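Local coordinates for protein hydrolase (Rhizobium meliloti, PDB 5HOE) that is an octameric carbohydrate acetylesterase of the GDSL (SGNH hydrolase) family, removing acetyl groups from esterified sugars, at residues A[148-154]-A[191-197]. Residues are numbered along the deposited sequence.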
ATOM      1  N   VAL A 148      -0.254   7.008 -33.266  1.00 16.28           N
ATOM      2  CA  VAL A 148       0.856   6.363 -32.569  1.00 15.99           C
ATOM      3  C   VAL A 148       1.789   5.738 -33.600  1.00 16.18           C
ATOM      4  O   VAL A 148       1.340   5.022 -34.506  1.00 16.71           O
ATOM      5  CB  VAL A 148       0.382   5.282 -31.573  1.00 16.59           C
ATOM      6  CG1 VAL A 148       1.577   4.626 -30.883  1.00 20.32           C
ATOM      7  CG2 VAL A 148      -0.533   5.890 -30.533  1.00 17.95           C
ATOM      8  N   LEU A 149       3.092   5.981 -33.447  1.00 15.35           N
ATOM      9  CA  LEU A 149       4.110   5.255 -34.199  1.00 14.91           C
ATOM     10  C   LEU A 149       4.944   4.466 -33.197  1.00 14.59           C
ATOM     11  O   LEU A 149       5.679   5.054 -32.399  1.00 15.24           O
ATOM     12  CB  LEU A 149       4.971   6.206 -35.018  1.00 15.20           C
ATOM     13  CG  LEU A 149       6.154   5.568 -35.750  1.00 16.75           C
ATOM     14  CD1 LEU A 149       5.716   4.496 -36.763  1.00 17.63           C
ATOM     15  CD2 LEU A 149       6.991   6.649 -36.422  1.00 16.66           C
ATOM     16  N   VAL A 150       4.812   3.138 -33.236  1.00 15.43           N
ATOM     17  CA  VAL A 150       5.629   2.237 -32.426  1.00 15.56           C
ATOM     18  C   VAL A 150       6.949   2.018 -33.156  1.00 14.97           C
ATOM     19  O   VAL A 150       6.958   1.647 -34.335  1.00 16.36           O
ATOM     20  CB  VAL A 150       4.900   0.897 -32.217  1.00 16.49           C
ATOM     21  CG1 VAL A 150       5.799  -0.116 -31.515  1.00 16.04           C
ATOM     22  CG2 VAL A 150       3.605   1.111 -31.424  1.00 16.15           C
ATOM     23  N   VAL A 151       8.067   2.220 -32.470  1.00 15.64           N
ATOM     24  CA  VAL A 151       9.394   2.012 -33.048  1.00 15.69           C
ATOM     25  C   VAL A 151      10.082   0.906 -32.280  1.00 14.27           C
ATOM     26  O   VAL A 151      10.338   1.043 -31.074  1.00 16.80           O
ATOM     27  CB  VAL A 151      10.242   3.295 -33.020  1.00 17.11           C
ATOM     28  CG1 VAL A 151      11.624   3.077 -33.646  1.00 18.37           C
ATOM     29  CG2 VAL A 151       9.502   4.410 -33.746  1.00 15.86           C
ATOM     30  N   ALA A 152      10.405  -0.177 -32.972  1.00 14.66           N
ATOM     31  CA  ALA A 152      11.229  -1.192 -32.346  1.00 15.83           C
ATOM     32  C   ALA A 152      12.676  -0.714 -32.355  1.00 15.93           C
ATOM     33  O   ALA A 152      13.184  -0.302 -33.412  1.00 16.69           O
ATOM     34  CB  ALA A 152      11.124  -2.532 -33.081  1.00 16.01           C
ATOM     35  N   PRO A 153      13.358  -0.710 -31.213  1.00 15.68           N
ATOM     36  CA  PRO A 153      14.754  -0.272 -31.186  1.00 17.38           C
ATOM     37  C   PRO A 153      15.643  -1.272 -31.905  1.00 17.97           C
ATOM     38  O   PRO A 153      15.260  -2.438 -32.094  1.00 17.99           O
ATOM     39  CB  PRO A 153      15.068  -0.226 -29.681  1.00 17.07           C
ATOM     40  CG  PRO A 153      14.162  -1.283 -29.105  1.00 17.18           C
ATOM     41  CD  PRO A 153      12.893  -1.191 -29.900  1.00 16.22           C
ATOM     42  N   PRO A 154      16.835  -0.859 -32.338  1.00 19.76           N
ATOM     43  CA  PRO A 154      17.746  -1.819 -32.961  1.00 19.88           C
ATOM     44  C   PRO A 154      18.231  -2.818 -31.937  1.00 19.20           C
ATOM     45  O   PRO A 154      18.321  -2.506 -30.732  1.00 20.10           O
ATOM     46  CB  PRO A 154      18.897  -0.933 -33.476  1.00 21.59           C
ATOM     47  CG  PRO A 154      18.920   0.226 -32.557  1.00 22.89           C
ATOM     48  CD  PRO A 154      17.463   0.461 -32.139  1.00 21.54           C
ATOM     49  N   VAL A 191      -2.259   0.757 -35.186  1.00 16.11           N
ATOM     50  CA  VAL A 191      -1.395   1.934 -35.182  1.00 16.55           C
ATOM     51  C   VAL A 191      -0.219   1.728 -36.132  1.00 16.13           C
ATOM     52  O   VAL A 191      -0.121   0.699 -36.820  1.00 18.54           O
ATOM     53  CB  VAL A 191      -0.924   2.291 -33.752  1.00 17.34           C
ATOM     54  CG1 VAL A 191      -2.120   2.613 -32.843  1.00 17.13           C
ATOM     55  CG2 VAL A 191      -0.064   1.181 -33.155  1.00 16.90           C
ATOM     56  N   GLU A 192       0.687   2.694 -36.179  1.00 16.99           N
ATOM     57  CA  GLU A 192       1.779   2.635 -37.147  1.00 17.59           C
ATOM     58  C   GLU A 192       3.004   1.975 -36.528  1.00 16.83           C
ATOM     59  O   GLU A 192       3.151   1.932 -35.311  1.00 16.34           O
ATOM     60  CB  GLU A 192       2.140   4.039 -37.629  1.00 18.34           C
ATOM     61  CG  GLU A 192       0.955   4.852 -38.180  1.00 22.44           C
ATOM     62  CD  GLU A 192       0.363   4.275 -39.448  1.00 26.96           C
ATOM     63  OE1 GLU A 192       1.117   3.731 -40.285  1.00 27.61           O
ATOM     64  OE2 GLU A 192      -0.869   4.375 -39.622  1.00 30.55           O
ATOM     65  N   PHE A 193       3.888   1.455 -37.390  1.00 16.86           N
ATOM     66  CA  PHE A 193       5.061   0.710 -36.950  1.00 16.02           C
ATOM     67  C   PHE A 193       6.287   1.018 -37.805  1.00 16.73           C
ATOM     68  O   PHE A 193       6.188   1.147 -39.034  1.00 18.96           O
ATOM     69  CB  PHE A 193       4.837  -0.806 -37.007  1.00 17.85           C
ATOM     70  CG  PHE A 193       6.076  -1.599 -36.698  1.00 17.55           C
ATOM     71  CD1 PHE A 193       6.602  -1.613 -35.414  1.00 18.46           C
ATOM     72  CD2 PHE A 193       6.726  -2.322 -37.686  1.00 17.93           C
ATOM     73  CE1 PHE A 193       7.750  -2.318 -35.117  1.00 18.51           C
ATOM     74  CE2 PHE A 193       7.879  -3.036 -37.392  1.00 17.74           C
ATOM     75  CZ  PHE A 193       8.381  -3.049 -36.094  1.00 17.88           C
ATOM     76  N   PHE A 194       7.451   1.094 -37.145  1.00 16.44           N
ATOM     77  CA  PHE A 194       8.740   1.276 -37.819  1.00 16.86           C
ATOM     78  C   PHE A 194       9.812   0.475 -37.099  1.00 16.72           C
ATOM     79  O   PHE A 194       9.983   0.620 -35.887  1.00 17.02           O
ATOM     80  CB  PHE A 194       9.154   2.753 -37.880  1.00 18.99           C
ATOM     81  CG  PHE A 194      10.505   2.960 -38.495  1.00 20.05           C
ATOM     82  CD1 PHE A 194      10.715   2.668 -39.835  1.00 23.16           C
ATOM     83  CD2 PHE A 194      11.586   3.399 -37.739  1.00 20.01           C
ATOM     84  CE1 PHE A 194      11.965   2.839 -40.406  1.00 25.65           C
ATOM     85  CE2 PHE A 194      12.821   3.562 -38.314  1.00 21.16           C
ATOM     86  CZ  PHE A 194      13.012   3.280 -39.640  1.00 23.93           C
ATOM     87  N   ALA A 195      10.517  -0.387 -37.833  1.00 17.79           N
ATOM     88  CA  ALA A 195      11.615  -1.167 -37.266  1.00 17.53           C
ATOM     89  C   ALA A 195      12.927  -0.399 -37.438  1.00 17.79           C
ATOM     90  O   ALA A 195      13.462  -0.294 -38.543  1.00 17.88           O
ATOM     91  CB  ALA A 195      11.708  -2.535 -37.929  1.00 18.73           C
ATOM     92  N   ALA A 196      13.453   0.151 -36.345  1.00 18.82           N
ATOM     93  CA  ALA A 196      14.710   0.884 -36.469  1.00 19.38           C
ATOM     94  C   ALA A 196      15.812  -0.002 -37.043  1.00 19.61           C
ATOM     95  O   ALA A 196      16.664   0.481 -37.800  1.00 19.42           O
ATOM     96  CB  ALA A 196      15.117   1.470 -35.115  1.00 19.31           C
ATOM     97  N   GLY A 197      15.808  -1.295 -36.714  1.00 20.19           N
ATOM     98  CA  GLY A 197      16.834  -2.212 -37.184  1.00 20.52           C
ATOM     99  C   GLY A 197      16.815  -2.484 -38.677  1.00 22.66           C
ATOM    100  O   GLY A 197      17.768  -3.088 -39.182  1.00 26.53           O
TER
HETATM  101  O   HOH W   1      14.228  -2.858 -34.970  1.00 23.91           O
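Strands 148-152 and 192-195 run parallel in register, joined by a ladder of backbone hydrogen bonds. Val148 O accepts from Glu192 N at 2.9 Å, and Val148 CB meets Val191 CG1 at 3.9 Å. Leu149 reaches across with CD1, 4.0 Å from Phe194 CB. Val150 N donates to Glu192 O and Val150 O accepts from Phe194 N, both at 2.9 Å. Bonding to the residues flanking Phe193 is the parallel-sheet pattern. Val150 CG1 is 4.3 Å from Phe193 CD1, and Val150 CG2 is 4.1 Å from Val191 CG2. Val151 CG1 lies at the edge of the Phe194 ring. Ala152 N donates to Phe194 O at 3.1 Å, while Ala152 CB meets the edge of the Phe193 ring. The last rung is Ala196 N to Ala152 O, 3.0 Å. Beyond it, water 1 bridges Pro153 O (3.1 Å) and Gly197 N (2.8 Å), and Pro154 CD rests 3.9 Å from Ala196 CB. Helices 162-167 and 171-189 link the strands in a beta-alpha-beta crossover of the three-layer SGNH fold. Val150 and Phe193 pack on helix 171-189, Val150 also on helix 118-133. On the other face, Phe194 packs on helix 212-229. Strand 192-195 is outermost within the chain; strand 147-152 also bonds to strand 100-104.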